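Local coordinates for CRISPR-associated protein, Cse1 family (Acidimicrobium ferrooxidans, PDB 4H3T), which is probably the large Cse1 subunit of a type I-E CRISPR Cascade complex, which takes part in recognising invading DNA, at residues R484-R496 against F521-S533. The protein carries 1 engineered substitution. Sequence-based numbering, arbitrary orientation.
Sequences RAEWAALVEAVAR and FRRMLARARNEFS
Phe532, Arg529 and Arg484 carry the contact between the nearly antiparallel C-terminal helices 481-504 and 511-532, whose short segments run at 167°, axes 10.5 Å apart. With CG anti to the backbone N (chi1 177°), the Phe532 ring packs against Arg484 and Trp487. Arg484 CG lies over one ring face, 4.1 Å from the centroid, a CH-pi contact that suits arginine's long aliphatic part. CE2 of Phe532 meets the edge of the indole at Trp487 CD1 (3.6 Å), the ring planes almost perpendicular. Bending at chi3 (-85°), Arg484 then brings NH1 to the carbonyl O of Phe532, 2.8 Å away and in the carbonyl plane, gripping the helix end, while its NH2 forms a salt bridge with Asp404. One turn further along helix 481-504, small Ala488 lets the Arg529 guanidinium, one turn before Phe532, lie flat over its CB. Arg529 NE donates to Glu492 OE1 at 2.6 Å, from above the carboxylate plane, and NH2 adds a weak bond to the same oxygen. Leu525 CD2 packs against Glu492 CG (3.9 Å), an apolar neighbour for the acid's aliphatic part. Replacing Arg529 with an alanine would probably leave the Glu492 carboxylate without its mate across the contact and strip one side of the cover from the Ala488 methyl. Farther along, Phe521's edge meets Ala495 CB. Phe408 of helix 397-415 also meets the Phe532 ring, tying it into the helical bundle. This buried ring, the Arg484 bond to the helix-end carbonyl and the mid-contact Glu492-Arg529 bridge imply helices held by polar bonds over an apolar face.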
loop_
_atom_site.group_PDB
_atom_site.type_symbol
_atom_site.label_atom_id
_atom_site.label_comp_id
_atom_site.label_asym_id
_atom_site.label_seq_id
_atom_site.Cartn_x
_atom_site.Cartn_y
_atom_site.Cartn_z
ATOM N N ARG A 484 -10.938 13.673 22.881
ATOM C CA ARG A 484 -10.866 12.434 23.682
ATOM C C ARG A 484 -12.254 12.196 24.320
ATOM O O ARG A 484 -12.848 11.141 24.113
ATOM C CB ARG A 484 -9.750 12.589 24.746
ATOM C CG ARG A 484 -9.433 11.367 25.564
ATOM C CD ARG A 484 -8.239 11.628 26.496
ATOM N NE ARG A 484 -6.919 11.425 25.864
ATOM C CZ ARG A 484 -6.274 10.269 25.747
ATOM N NH1 ARG A 484 -6.815 9.149 26.199
ATOM N NH2 ARG A 484 -5.066 10.233 25.222
ATOM N N ALA A 485 -12.832 13.236 24.976
ATOM C CA ALA A 485 -14.174 13.154 25.556
ATOM C C ALA A 485 -15.273 12.995 24.453
ATOM O O ALA A 485 -16.207 12.189 24.617
ATOM C CB ALA A 485 -14.449 14.366 26.454
ATOM N N GLU A 486 -15.147 13.691 23.323
ATOM C CA GLU A 486 -16.117 13.529 22.219
ATOM C C GLU A 486 -16.142 12.135 21.648
ATOM O O GLU A 486 -17.218 11.583 21.407
ATOM C CB GLU A 486 -15.790 14.466 21.056
ATOM C CG GLU A 486 -16.060 15.918 21.463
ATOM C CD GLU A 486 -15.399 16.907 20.519
ATOM O OE1 GLU A 486 -14.722 16.497 19.546
ATOM O OE2 GLU A 486 -15.552 18.112 20.778
ATOM N N TRP A 487 -14.957 11.573 21.400
ATOM C CA TRP A 487 -14.880 10.239 20.839
ATOM C C TRP A 487 -15.496 9.203 21.847
ATOM O O TRP A 487 -16.228 8.300 21.438
ATOM C CB TRP A 487 -13.439 9.883 20.521
ATOM C CG TRP A 487 -13.296 8.515 19.918
ATOM C CD1 TRP A 487 -12.651 7.428 20.453
ATOM C CD2 TRP A 487 -13.802 8.097 18.651
ATOM N NE1 TRP A 487 -12.747 6.355 19.602
ATOM C CE2 TRP A 487 -13.410 6.751 18.465
ATOM C CE3 TRP A 487 -14.545 8.736 17.639
ATOM C CZ2 TRP A 487 -13.767 6.020 17.323
ATOM C CZ3 TRP A 487 -14.907 8.003 16.515
ATOM C CH2 TRP A 487 -14.508 6.677 16.356
ATOM N N ALA A 488 -15.225 9.381 23.141
ATOM C CA ALA A 488 -15.751 8.481 24.174
ATOM C C ALA A 488 -17.286 8.422 24.117
ATOM O O ALA A 488 -17.869 7.340 24.143
ATOM C CB ALA A 488 -15.303 8.922 25.568
ATOM N N ALA A 489 -17.929 9.580 24.108
ATOM C CA ALA A 489 -19.393 9.651 24.023
ATOM C C ALA A 489 -19.924 9.099 22.678
ATOM O O ALA A 489 -20.976 8.473 22.666
ATOM C CB ALA A 489 -19.876 11.100 24.226
ATOM N N LEU A 490 -19.262 9.375 21.544
ATOM C CA LEU A 490 -19.720 8.835 20.252
ATOM C C LEU A 490 -19.665 7.288 20.257
ATOM O O LEU A 490 -20.653 6.618 19.948
ATOM C CB LEU A 490 -18.867 9.432 19.123
ATOM C CG LEU A 490 -19.309 9.096 17.712
ATOM C CD1 LEU A 490 -18.978 10.257 16.759
ATOM C CD2 LEU A 490 -18.778 7.686 17.257
ATOM N N VAL A 491 -18.558 6.719 20.700
ATOM C CA VAL A 491 -18.425 5.257 20.691
ATOM C C VAL A 491 -19.455 4.604 21.621
ATOM O O VAL A 491 -20.048 3.601 21.236
ATOM C CB VAL A 491 -16.983 4.837 21.037
ATOM C CG1 VAL A 491 -16.875 3.329 21.269
ATOM C CG2 VAL A 491 -16.009 5.276 19.956
ATOM N N GLU A 492 -19.687 5.176 22.804
ATOM C CA GLU A 492 -20.694 4.622 23.722
ATOM C C GLU A 492 -22.081 4.610 23.106
ATOM O O GLU A 492 -22.813 3.640 23.299
ATOM C CB GLU A 492 -20.804 5.439 25.024
ATOM C CG GLU A 492 -19.697 5.223 26.027
ATOM C CD GLU A 492 -20.149 5.731 27.388
ATOM O OE1 GLU A 492 -19.917 6.932 27.679
ATOM O OE2 GLU A 492 -20.898 4.992 28.071
ATOM N N ALA A 493 -22.468 5.735 22.481
ATOM C CA ALA A 493 -23.768 5.879 21.822
ATOM C C ALA A 493 -23.927 4.840 20.696
ATOM O O ALA A 493 -24.963 4.190 20.624
ATOM C CB ALA A 493 -23.962 7.298 21.291
ATOM N N VAL A 494 -22.886 4.595 19.898
ATOM C CA VAL A 494 -22.969 3.587 18.846
ATOM C C VAL A 494 -23.068 2.207 19.499
ATOM O O VAL A 494 -23.934 1.425 19.130
ATOM C CB VAL A 494 -21.790 3.689 17.849
ATOM C CG1 VAL A 494 -21.799 2.511 16.866
ATOM C CG2 VAL A 494 -21.841 5.021 17.113
ATOM N N ALA A 495 -22.261 1.946 20.533
ATOM C CA ALA A 495 -22.252 0.618 21.177
ATOM C C ALA A 495 -23.578 0.310 21.863
ATOM O O ALA A 495 -24.082 -0.803 21.717
ATOM C CB ALA A 495 -21.087 0.507 22.175
ATOM N N ARG A 496 -24.213 1.311 22.501
ATOM C CA ARG A 496 -25.528 1.088 23.145
ATOM C C ARG A 496 -26.649 0.902 22.122
ATOM O O ARG A 496 -27.573 0.155 22.379
ATOM C CB ARG A 496 -25.851 2.253 24.087
ATOM C CG ARG A 496 -24.964 2.179 25.337
ATOM C CD ARG A 496 -25.069 3.448 26.221
ATOM N NE ARG A 496 -25.169 3.088 27.643
ATOM C CZ ARG A 496 -26.301 2.976 28.356
ATOM N NH1 ARG A 496 -27.486 3.201 27.789
ATOM N NH2 ARG A 496 -26.253 2.647 29.645
ATOM N N PHE A 521 -21.562 -6.097 29.501
ATOM C CA PHE A 521 -21.236 -5.107 28.443
ATOM C C PHE A 521 -21.059 -3.711 29.076
ATOM O O PHE A 521 -20.041 -3.029 28.877
ATOM C CB PHE A 521 -22.359 -5.100 27.348
ATOM C CG PHE A 521 -22.542 -3.831 26.550
ATOM C CD1 PHE A 521 -21.577 -3.418 25.651
ATOM C CD2 PHE A 521 -23.616 -2.986 26.792
ATOM C CE1 PHE A 521 -21.707 -2.228 24.963
ATOM C CE2 PHE A 521 -23.767 -1.803 26.069
ATOM C CZ PHE A 521 -22.790 -1.416 25.189
ATOM N N ARG A 522 -22.039 -3.304 29.850
ATOM C CA ARG A 522 -22.025 -1.972 30.452
ATOM C C ARG A 522 -20.848 -1.797 31.474
ATOM O O ARG A 522 -20.219 -0.723 31.492
ATOM C CB ARG A 522 -23.409 -1.662 31.092
ATOM C CG ARG A 522 -23.592 -0.266 31.636
ATOM C CD ARG A 522 -24.733 -0.169 32.649
ATOM N NE ARG A 522 -24.248 -0.460 34.007
ATOM C CZ ARG A 522 -24.533 -1.535 34.748
ATOM N NH1 ARG A 522 -25.372 -2.470 34.295
ATOM N NH2 ARG A 522 -24.003 -1.670 35.957
ATOM N N ARG A 523 -20.518 -2.840 32.262
ATOM C CA ARG A 523 -19.406 -2.753 33.211
ATOM C C ARG A 523 -18.056 -2.676 32.465
ATOM O O ARG A 523 -17.169 -1.936 32.876
ATOM C CB ARG A 523 -19.377 -3.951 34.223
ATOM C CG ARG A 523 -20.474 -3.887 35.303
ATOM C CD ARG A 523 -20.511 -5.082 36.346
ATOM N NE ARG A 523 -19.645 -6.211 35.927
ATOM C CZ ARG A 523 -20.023 -7.427 35.500
ATOM N NH1 ARG A 523 -21.309 -7.771 35.475
ATOM N NH2 ARG A 523 -19.114 -8.315 35.118
HETATM N N MSE A 524 -17.893 -3.476 31.426
HETATM C CA MSE A 524 -16.653 -3.461 30.663
HETATM C C MSE A 524 -16.472 -2.114 29.965
HETATM O O MSE A 524 -15.390 -1.532 30.000
HETATM C CB MSE A 524 -16.602 -4.576 29.644
HETATM C CG MSE A 524 -15.297 -4.520 28.853
HETATM SE SE MSE A 524 -14.722 -6.038 27.794
HETATM C CE MSE A 524 -13.196 -4.925 27.061
ATOM N N LEU A 525 -17.529 -1.636 29.340
ATOM C CA LEU A 525 -17.510 -0.362 28.628
ATOM C C LEU A 525 -17.140 0.798 29.584
ATOM O O LEU A 525 -16.295 1.609 29.234
ATOM C CB LEU A 525 -18.870 -0.085 27.991
ATOM C CG LEU A 525 -18.956 1.165 27.082
ATOM C CD1 LEU A 525 -17.970 1.042 25.885
ATOM C CD2 LEU A 525 -20.432 1.411 26.637
ATOM N N ALA A 526 -17.722 0.819 30.799
ATOM C CA ALA A 526 -17.448 1.816 31.833
ATOM C C ALA A 526 -15.966 1.769 32.238
ATOM O O ALA A 526 -15.317 2.810 32.299
ATOM C CB ALA A 526 -18.332 1.589 33.068
ATOM N N ARG A 527 -15.416 0.556 32.436
ATOM C CA ARG A 527 -14.006 0.395 32.765
ATOM C C ARG A 527 -13.115 0.939 31.641
ATOM O O ARG A 527 -12.140 1.648 31.911
ATOM C CB ARG A 527 -13.657 -1.068 33.027
ATOM C CG ARG A 527 -12.342 -1.267 33.754
ATOM C CD ARG A 527 -12.046 -2.739 33.950
ATOM N NE ARG A 527 -12.994 -3.386 34.862
ATOM C CZ ARG A 527 -12.951 -3.338 36.198
ATOM N NH1 ARG A 527 -12.002 -2.636 36.820
ATOM N NH2 ARG A 527 -13.864 -3.975 36.922
ATOM N N ALA A 528 -13.416 0.600 30.390
ATOM C CA ALA A 528 -12.600 1.092 29.281
ATOM C C ALA A 528 -12.709 2.637 29.149
ATOM O O ALA A 528 -11.734 3.311 28.842
ATOM C CB ALA A 528 -13.048 0.440 27.999
ATOM N N ARG A 529 -13.914 3.153 29.304
ATOM C CA ARG A 529 -14.234 4.585 29.264
ATOM C C ARG A 529 -13.417 5.379 30.327
ATOM O O ARG A 529 -12.877 6.435 30.033
ATOM C CB ARG A 529 -15.726 4.783 29.570
ATOM C CG ARG A 529 -16.477 5.668 28.645
ATOM C CD ARG A 529 -16.455 7.059 29.108
ATOM N NE ARG A 529 -17.562 7.791 28.512
ATOM C CZ ARG A 529 -17.676 9.101 28.511
ATOM N NH1 ARG A 529 -16.749 9.858 29.102
ATOM N NH2 ARG A 529 -18.728 9.675 27.940
ATOM N N ASN A 530 -13.291 4.819 31.533
ATOM C CA ASN A 530 -12.527 5.466 32.600
ATOM C C ASN A 530 -11.022 5.496 32.230
ATOM O O ASN A 530 -10.399 6.520 32.410
ATOM C CB ASN A 530 -12.783 4.769 33.945
ATOM C CG ASN A 530 -12.065 5.430 35.074
ATOM O OD1 ASN A 530 -12.298 6.612 35.362
ATOM N ND2 ASN A 530 -11.079 4.744 35.633
ATOM N N GLU A 531 -10.494 4.444 31.605
ATOM C CA GLU A 531 -9.104 4.403 31.159
ATOM C C GLU A 531 -8.863 5.375 29.988
ATOM O O GLU A 531 -7.777 5.950 29.877
ATOM C CB GLU A 531 -8.751 2.955 30.731
ATOM C CG GLU A 531 -7.396 2.706 30.077
ATOM C CD GLU A 531 -7.315 1.332 29.421
ATOM O OE1 GLU A 531 -6.847 1.242 28.258
ATOM O OE2 GLU A 531 -7.772 0.352 30.057
ATOM N N PHE A 532 -9.855 5.561 29.121
ATOM C CA PHE A 532 -9.682 6.394 27.948
ATOM C C PHE A 532 -9.895 7.879 28.230
ATOM O O PHE A 532 -9.082 8.697 27.825
ATOM C CB PHE A 532 -10.630 5.953 26.820
ATOM C CG PHE A 532 -10.570 6.825 25.564
ATOM C CD1 PHE A 532 -9.362 7.113 24.955
ATOM C CD2 PHE A 532 -11.728 7.354 25.006
ATOM C CE1 PHE A 532 -9.309 7.893 23.778
ATOM C CE2 PHE A 532 -11.673 8.152 23.855
ATOM C CZ PHE A 532 -10.458 8.434 23.261
ATOM N N SER A 533 -11.026 8.210 28.856
ATOM C CA SER A 533 -11.457 9.582 29.103
ATOM C C SER A 533 -12.022 9.657 30.552
ATOM O O SER A 533 -13.239 9.595 30.776
ATOM C CB SER A 533 -12.487 9.945 28.033
ATOM O OG SER A 533 -12.846 11.308 28.005
#